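Local coordinates for protein beta-ketoacyl synthase (Burkholderia phymatum, PDB 4EWG) that probably catalyses the condensation step of fatty-acid-type chain elongation, as a 3-oxoacyl-[acyl-carrier-protein] synthase of the thiolase-like superfamily, at residues 13-21 with 54-62; 114-122 with 133-142. All blocks are in the same frame, centred on the assembly; numbering follows the deposited sequence.

Contact 1: 13-21 with 54-62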
loop_
_atom_site.group_PDB
_atom_site.type_symbol
_atom_site.label_atom_id
_atom_site.label_comp_id
_atom_site.label_asym_id
_atom_site.label_seq_id
_atom_site.Cartn_x
_atom_site.Cartn_y
_atom_site.Cartn_z
ATOM N N MET A 13 -11.507 18.325 -6.798
ATOM C CA MET A 13 -12.265 17.284 -6.074
ATOM C C MET A 13 -13.275 16.658 -7.015
ATOM O O MET A 13 -13.927 17.362 -7.806
ATOM C CB MET A 13 -13.026 17.858 -4.863
ATOM C CG MET A 13 -12.224 18.817 -4.026
ATOM S SD MET A 13 -12.968 19.265 -2.434
ATOM C CE MET A 13 -14.498 20.033 -2.984
ATOM N N GLY A 14 -13.426 15.344 -6.922
ATOM C CA GLY A 14 -14.389 14.623 -7.705
ATOM C C GLY A 14 -14.494 13.170 -7.286
ATOM O O GLY A 14 -13.623 12.626 -6.611
ATOM N N GLY A 15 -15.548 12.523 -7.744
ATOM C CA GLY A 15 -15.749 11.111 -7.489
ATOM C C GLY A 15 -17.007 10.537 -8.112
ATOM O O GLY A 15 -17.769 11.238 -8.825
ATOM N N VAL A 16 -17.172 9.241 -7.884
ATOM C CA VAL A 16 -18.247 8.465 -8.401
ATOM C C VAL A 16 -18.924 7.878 -7.141
ATOM O O VAL A 16 -18.289 7.142 -6.423
ATOM C CB VAL A 16 -17.634 7.402 -9.420
ATOM C CG1 VAL A 16 -18.449 6.159 -9.483
ATOM C CG2 VAL A 16 -17.502 7.980 -10.840
ATOM N N THR A 17 -20.167 8.283 -6.827
ATOM C CA THR A 17 -20.810 7.872 -5.560
ATOM C C THR A 17 -22.275 7.481 -5.728
ATOM O O THR A 17 -22.884 7.780 -6.748
ATOM C CB THR A 17 -20.795 9.013 -4.487
ATOM O OG1 THR A 17 -21.932 9.866 -4.672
ATOM C CG2 THR A 17 -19.472 9.850 -4.514
ATOM N N ALA A 18 -22.850 6.852 -4.692
ATOM C CA ALA A 18 -24.245 6.384 -4.754
ATOM C C ALA A 18 -25.213 7.560 -4.906
ATOM O O ALA A 18 -26.372 7.381 -5.361
ATOM C CB ALA A 18 -24.592 5.553 -3.538
ATOM N N LEU A 19 -24.742 8.762 -4.558
ATOM C CA LEU A 19 -25.571 9.963 -4.649
ATOM C C LEU A 19 -25.257 10.783 -5.871
ATOM O O LEU A 19 -25.874 11.834 -6.069
ATOM C CB LEU A 19 -25.425 10.846 -3.387
ATOM C CG LEU A 19 -25.956 10.285 -2.064
ATOM C CD1 LEU A 19 -26.087 11.386 -1.014
ATOM C CD2 LEU A 19 -27.285 9.597 -2.258
ATOM N N GLY A 20 -24.304 10.335 -6.682
ATOM C CA GLY A 20 -23.977 11.011 -7.956
ATOM C C GLY A 20 -22.545 11.490 -7.944
ATOM O O GLY A 20 -21.790 11.149 -7.008
ATOM N N SER A 21 -22.169 12.258 -8.992
ATOM C CA SER A 21 -20.841 12.887 -9.092
ATOM C C SER A 21 -20.803 14.376 -8.825
ATOM O O SER A 21 -19.927 14.839 -8.112
ATOM C CB SER A 21 -20.201 12.613 -10.412
ATOM O OG SER A 21 -19.653 11.303 -10.384
ATOM N N ALA A 54 -27.090 -3.319 0.821
ATOM C CA ALA A 54 -25.910 -2.627 0.293
ATOM C C ALA A 54 -26.338 -1.255 -0.163
ATOM O O ALA A 54 -27.549 -0.996 -0.292
ATOM C CB ALA A 54 -25.304 -3.378 -0.885
ATOM N N ALA A 55 -25.350 -0.389 -0.426
ATOM C CA ALA A 55 -25.567 0.937 -1.039
ATOM C C ALA A 55 -24.804 1.023 -2.373
ATOM O O ALA A 55 -23.742 1.678 -2.456
ATOM C CB ALA A 55 -25.090 2.039 -0.094
ATOM N N PRO A 56 -25.304 0.344 -3.411
ATOM C CA PRO A 56 -24.576 0.314 -4.691
ATOM C C PRO A 56 -24.616 1.631 -5.449
ATOM O O PRO A 56 -25.435 2.492 -5.139
ATOM C CB PRO A 56 -25.345 -0.750 -5.493
ATOM C CG PRO A 56 -26.737 -0.665 -4.947
ATOM C CD PRO A 56 -26.519 -0.484 -3.466
ATOM N N LEU A 57 -23.717 1.796 -6.415
ATOM C CA LEU A 57 -23.870 2.847 -7.385
ATOM C C LEU A 57 -25.136 2.526 -8.173
ATOM O O LEU A 57 -25.383 1.385 -8.488
ATOM C CB LEU A 57 -22.670 2.918 -8.330
ATOM C CG LEU A 57 -21.339 3.328 -7.746
ATOM C CD1 LEU A 57 -20.351 3.439 -8.905
ATOM C CD2 LEU A 57 -21.500 4.654 -7.017
ATOM N N PRO A 58 -25.977 3.521 -8.439
ATOM C CA PRO A 58 -27.180 3.187 -9.236
ATOM C C PRO A 58 -26.849 2.731 -10.644
ATOM O O PRO A 58 -27.642 2.052 -11.264
ATOM C CB PRO A 58 -27.979 4.500 -9.253
ATOM C CG PRO A 58 -26.975 5.572 -8.985
ATOM C CD PRO A 58 -25.910 4.945 -8.097
ATOM N N GLY A 59 -25.686 3.111 -11.137
ATOM C CA GLY A 59 -25.162 2.601 -12.412
ATOM C C GLY A 59 -23.767 3.172 -12.605
ATOM O O GLY A 59 -23.270 3.966 -11.786
ATOM N N PHE A 60 -23.117 2.734 -13.656
ATOM C CA PHE A 60 -21.845 3.262 -14.032
ATOM C C PHE A 60 -21.582 2.711 -15.412
ATOM O O PHE A 60 -21.744 1.527 -15.635
ATOM C CB PHE A 60 -20.748 2.792 -13.056
ATOM C CG PHE A 60 -19.361 3.170 -13.480
ATOM C CD1 PHE A 60 -18.617 2.332 -14.309
ATOM C CD2 PHE A 60 -18.797 4.363 -13.056
ATOM C CE1 PHE A 60 -17.359 2.695 -14.730
ATOM C CE2 PHE A 60 -17.526 4.711 -13.444
ATOM C CZ PHE A 60 -16.799 3.888 -14.282
ATOM N N ALA A 61 -21.200 3.563 -16.321
ATOM C CA ALA A 61 -20.665 3.119 -17.597
ATOM C C ALA A 61 -19.424 3.937 -17.880
ATOM O O ALA A 61 -19.386 5.148 -17.626
ATOM C CB ALA A 61 -21.680 3.258 -18.733
ATOM N N GLN A 62 -18.397 3.244 -18.369
ATOM C CA GLN A 62 -17.164 3.892 -18.813
ATOM C C GLN A 62 -17.496 4.994 -19.746
ATOM O O GLN A 62 -18.360 4.823 -20.590
ATOM C CB GLN A 62 -16.312 2.952 -19.630
ATOM C CG GLN A 62 -15.803 1.792 -18.863
ATOM C CD GLN A 62 -15.457 0.674 -19.789
ATOM O OE1 GLN A 62 -15.902 -0.491 -19.597
ATOM N NE2 GLN A 62 -14.690 1.003 -20.849
#
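Where strand 8-16 of the central sheet of the thiolase-like fold gives way to a turn leading to helix 23-32, Val-16, Thr-17 and Ala-18 lie against the irregular loop that follows strand 53-54. Leu-57 is the main intruder. Its CG stands anti to its own carbonyl carbon (chi1 -67°), and the two methyls part, one to the Val-16 side chain and one to the peptide after Thr-17. CD1 presses on Val-16 CG1 at 3.4 Å, tighter than usual for two carbons, while CD2 sits 3.2 Å from Thr-17 C. Val-16 meets the loop with both branches: CG1, anti to the backbone N (chi1 151°), touches both Leu-57 and the ring of Phe-60, with CG1 to Phe-60 CD2 at 4.0 Å, and CG2 approaches the same ring near CE2. Both Leu-57 and Phe-60 cross the valine at about a right angle. Further along, the Ala-18 methyl rests on the loop backbone, CB to Pro-56 O being 3.6 Å, and the Pro-58 ring brings its CD to 3.7 Å from Ala-18 O. The turn from Thr-17 to Gly-20 is a type I beta turn that also holds an ST turn: Thr-17 OG1 accepts from Leu-19 N and donates to Gly-20 O at 2.7 Å, in the carbonyl plane and on a lone pair. Outside the pair, Tyr-80 of helix 76-92 meets the Phe-60 ring edge-to-face. Fit of shape, not polar bonding, therefore joins the two segments, and their polar groups are bonded separately: the turn within 13-21, and the Leu-57 N-H to Glu-237.

Contact 2: 114-122 with 133-142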
loop_
_atom_site.group_PDB
_atom_site.type_symbol
_atom_site.label_atom_id
_atom_site.label_comp_id
_atom_site.label_asym_id
_atom_site.label_seq_id
_atom_site.Cartn_x
_atom_site.Cartn_y
_atom_site.Cartn_z
ATOM N N GLY A 114 -8.752 -5.929 -4.894
ATOM C CA GLY A 114 -8.760 -5.838 -6.316
ATOM C C GLY A 114 -10.121 -6.193 -6.876
ATOM O O GLY A 114 -11.136 -6.127 -6.165
ATOM N N SER A 115 -10.165 -6.568 -8.147
ATOM C CA SER A 115 -11.455 -6.763 -8.830
ATOM C C SER A 115 -11.933 -8.221 -8.795
ATOM O O SER A 115 -11.137 -9.129 -8.683
ATOM C CB SER A 115 -11.365 -6.263 -10.278
ATOM O OG SER A 115 -11.324 -4.831 -10.291
ATOM N N VAL A 116 -13.238 -8.408 -8.940
ATOM C CA VAL A 116 -13.841 -9.724 -8.752
ATOM C C VAL A 116 -13.373 -10.747 -9.755
ATOM O O VAL A 116 -13.083 -11.873 -9.380
ATOM C CB VAL A 116 -15.411 -9.708 -8.739
ATOM C CG1 VAL A 116 -15.903 -8.947 -7.518
ATOM C CG2 VAL A 116 -16.024 -9.162 -10.033
ATOM N N GLU A 117 -13.270 -10.357 -11.023
ATOM C CA GLU A 117 -12.980 -11.322 -12.082
ATOM C C GLU A 117 -11.695 -12.112 -11.814
ATOM O O GLU A 117 -11.722 -13.328 -11.807
ATOM C CB GLU A 117 -12.923 -10.644 -13.460
ATOM C CG GLU A 117 -14.268 -10.125 -13.941
ATOM C CD GLU A 117 -14.724 -8.805 -13.296
ATOM O OE1 GLU A 117 -13.909 -8.116 -12.584
ATOM O OE2 GLU A 117 -15.915 -8.443 -13.535
ATOM N N PRO A 118 -10.559 -11.414 -11.607
ATOM C CA PRO A 118 -9.308 -12.146 -11.417
ATOM C C PRO A 118 -9.214 -12.857 -10.068
ATOM O O PRO A 118 -8.580 -13.922 -9.991
ATOM C CB PRO A 118 -8.242 -11.060 -11.538
ATOM C CG PRO A 118 -8.957 -9.812 -11.127
ATOM C CD PRO A 118 -10.329 -9.959 -11.700
ATOM N N ILE A 119 -9.858 -12.313 -9.024
ATOM C CA ILE A 119 -9.981 -13.051 -7.780
ATOM C C ILE A 119 -10.663 -14.397 -8.046
ATOM O O ILE A 119 -10.175 -15.428 -7.606
ATOM C CB ILE A 119 -10.724 -12.269 -6.679
ATOM C CG1 ILE A 119 -9.918 -11.067 -6.228
ATOM C CG2 ILE A 119 -10.924 -13.145 -5.435
ATOM C CD1 ILE A 119 -10.744 -10.034 -5.478
ATOM N N ARG A 120 -11.765 -14.389 -8.779
ATOM C CA ARG A 120 -12.433 -15.627 -9.207
ATOM C C ARG A 120 -11.490 -16.540 -9.997
ATOM O O ARG A 120 -11.446 -17.753 -9.770
ATOM C CB ARG A 120 -13.691 -15.319 -10.052
ATOM C CG ARG A 120 -14.556 -16.558 -10.373
ATOM C CD ARG A 120 -15.699 -16.345 -11.383
ATOM N NE ARG A 120 -15.263 -15.367 -12.346
ATOM C CZ ARG A 120 -14.453 -15.619 -13.376
ATOM N NH1 ARG A 120 -14.043 -16.867 -13.645
ATOM N NH2 ARG A 120 -14.048 -14.592 -14.150
ATOM N N ALA A 121 -10.756 -15.948 -10.937
ATOM C CA ALA A 121 -9.906 -16.722 -11.848
ATOM C C ALA A 121 -8.754 -17.364 -11.087
ATOM O O ALA A 121 -8.513 -18.552 -11.198
ATOM C CB ALA A 121 -9.378 -15.836 -12.975
ATOM N N PHE A 122 -8.035 -16.575 -10.312
ATOM C CA PHE A 122 -6.898 -17.123 -9.547
ATOM C C PHE A 122 -7.349 -18.081 -8.420
ATOM O O PHE A 122 -6.703 -19.120 -8.177
ATOM C CB PHE A 122 -6.036 -16.000 -8.973
ATOM C CG PHE A 122 -5.126 -15.337 -9.985
ATOM C CD1 PHE A 122 -4.201 -16.076 -10.708
ATOM C CD2 PHE A 122 -5.159 -13.969 -10.173
ATOM C CE1 PHE A 122 -3.328 -15.442 -11.614
ATOM C CE2 PHE A 122 -4.317 -13.333 -11.082
ATOM C CZ PHE A 122 -3.390 -14.070 -11.797
ATOM N N ASP A 133 -9.640 -18.827 -17.295
ATOM C CA ASP A 133 -9.819 -17.387 -17.305
ATOM C C ASP A 133 -8.680 -16.628 -16.689
ATOM O O ASP A 133 -8.804 -15.441 -16.379
ATOM C CB ASP A 133 -11.100 -17.034 -16.559
ATOM C CG ASP A 133 -12.328 -17.647 -17.197
ATOM O OD1 ASP A 133 -12.287 -17.986 -18.378
ATOM O OD2 ASP A 133 -13.350 -17.762 -16.509
ATOM N N VAL A 134 -7.558 -17.288 -16.463
ATOM C CA VAL A 134 -6.391 -16.555 -15.978
ATOM C C VAL A 134 -5.727 -16.018 -17.214
ATOM O O VAL A 134 -5.357 -16.795 -18.076
ATOM C CB VAL A 134 -5.442 -17.486 -15.186
ATOM C CG1 VAL A 134 -4.089 -16.821 -14.953
ATOM C CG2 VAL A 134 -6.128 -17.932 -13.900
ATOM N N THR A 135 -5.595 -14.694 -17.321
ATOM C CA THR A 135 -4.867 -14.069 -18.455
ATOM C C THR A 135 -3.701 -13.231 -17.991
ATOM O O THR A 135 -3.466 -13.051 -16.794
ATOM C CB THR A 135 -5.775 -13.166 -19.310
ATOM O OG1 THR A 135 -5.925 -11.882 -18.679
ATOM C CG2 THR A 135 -7.137 -13.839 -19.559
ATOM N N SER A 136 -2.990 -12.673 -18.955
ATOM C CA SER A 136 -1.861 -11.788 -18.678
ATOM C C SER A 136 -2.267 -10.468 -18.052
ATOM O O SER A 136 -1.427 -9.740 -17.611
ATOM C CB SER A 136 -1.069 -11.530 -19.948
ATOM O OG SER A 136 -1.855 -10.798 -20.875
ATOM N N ASN A 137 -3.568 -10.184 -18.022
ATOM C CA ASN A 137 -4.127 -8.967 -17.427
ATOM C C ASN A 137 -4.759 -9.193 -16.055
ATOM O O ASN A 137 -5.190 -8.240 -15.414
ATOM C CB ASN A 137 -5.197 -8.368 -18.364
ATOM C CG ASN A 137 -4.596 -7.693 -19.557
ATOM O OD1 ASN A 137 -3.684 -6.918 -19.412
ATOM N ND2 ASN A 137 -5.120 -7.956 -20.732
ATOM N N SER A 138 -4.824 -10.433 -15.617
ATOM C CA SER A 138 -5.532 -10.742 -14.366
ATOM C C SER A 138 -4.853 -10.099 -13.146
ATOM O O SER A 138 -5.514 -9.471 -12.291
ATOM C CB SER A 138 -5.652 -12.263 -14.204
ATOM O OG SER A 138 -6.492 -12.838 -15.208
ATOM N N TYR A 139 -3.530 -10.205 -13.078
ATOM C CA TYR A 139 -2.807 -9.691 -11.902
ATOM C C TYR A 139 -3.006 -8.190 -11.741
ATOM O O TYR A 139 -3.269 -7.723 -10.618
ATOM C CB TYR A 139 -1.290 -10.024 -11.911
ATOM C CG TYR A 139 -0.609 -9.433 -10.687
ATOM C CD1 TYR A 139 -0.925 -9.901 -9.408
ATOM C CD2 TYR A 139 0.274 -8.391 -10.798
ATOM C CE1 TYR A 139 -0.326 -9.370 -8.278
ATOM C CE2 TYR A 139 0.873 -7.828 -9.671
ATOM C CZ TYR A 139 0.558 -8.308 -8.404
ATOM O OH TYR A 139 1.132 -7.749 -7.262
ATOM N N VAL A 140 -2.897 -7.439 -12.841
ATOM C CA VAL A 140 -2.966 -5.967 -12.755
ATOM C C VAL A 140 -4.354 -5.458 -12.353
ATOM O O VAL A 140 -4.494 -4.395 -11.711
ATOM C CB VAL A 140 -2.506 -5.266 -14.079
ATOM C CG1 VAL A 140 -3.344 -5.679 -15.295
ATOM C CG2 VAL A 140 -2.555 -3.758 -13.908
ATOM N N GLN A 141 -5.378 -6.231 -12.682
ATOM C CA GLN A 141 -6.752 -5.940 -12.188
ATOM C C GLN A 141 -6.979 -6.387 -10.715
ATOM O O GLN A 141 -7.832 -5.839 -10.022
ATOM C CB GLN A 141 -7.785 -6.627 -13.079
ATOM C CG GLN A 141 -7.777 -6.165 -14.524
ATOM C CD GLN A 141 -8.918 -6.768 -15.351
ATOM O OE1 GLN A 141 -9.789 -7.493 -14.831
ATOM N NE2 GLN A 141 -8.940 -6.431 -16.656
ATOM N N MET A 142 -6.243 -7.403 -10.275
ATOM C CA MET A 142 -6.349 -7.949 -8.893
ATOM C C MET A 142 -5.387 -7.296 -7.899
ATOM O O MET A 142 -5.672 -7.209 -6.726
ATOM C CB MET A 142 -6.022 -9.436 -8.881
ATOM C CG MET A 142 -6.295 -10.086 -7.517
ATOM S SD MET A 142 -5.910 -11.823 -7.454
ATOM C CE MET A 142 -5.714 -12.152 -5.684
HETATM O O HOH W 1 -7.359 -7.955 -3.978
#
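The ring of Phe-122 is met by four residues of 133-142. Tyr-139 N lies at the ring edge, in its plane. Ser-138 CB is 3.6 Å from Phe-122 CE2, and Val-134 crosses at about a right angle, CG1 to Phe-122 CE1 being 3.7 Å. Met-142, its CG anti to the backbone N (chi1 -173°) and the chain extended beyond, brings SD obliquely to the ring, 3.5 Å from Phe-122 CD2, a Met-aromatic contact. The same methionine runs in the opposite direction past Pro-118, whose CG is 3.7 Å from Met-142 CB. These side chains fill the join of two helices linked by a loop, inserted after strand 105-110; the axes of 116-122 and 138-142 approach to 8.2 Å, with 123° between their N-to-C directions. A capping box of Thr-135 and Ser-138 shapes the turn leading into the second helix: Asn-137 N bonds to Thr-135 OG1, and Thr-135 N to Ser-138 OG. At the other end Ser-115 N donates to Gln-141 O at 3.1 Å, tilted from the carbonyl plane. The second subunit packs on this pair too, its Pro-201 against Phe-122 and its Ile-119 against Met-142. Away from the ring, Arg-120, bent at chi3, forms a salt bridge through NH1 to the anti lone pair of Asp-133 OD2, 3.1 Å away, with the guanidinium and carboxylate planes 73° apart.

How the contacts relate
Contact 1 closes before contact 2 opens, so the two follow in series along the chain, all within the N-terminal part of the ketosynthase. Their centres are about 23 Å apart and their nearest atoms about 10 Å, without touching. Contact 1 sits about 13 Å from the chain centre, where the end of strand 8-16 of the large mixed sheet meets the loop before helix 68-71. Contact 2 lies farther out, about 24 Å from that centre, in the helical excursion that follows strand 105-110 of the same sheet. The first is made within a single subunit, partly buried, with no other chain touching it, whereas the second also faces the partner subunit of the dimer.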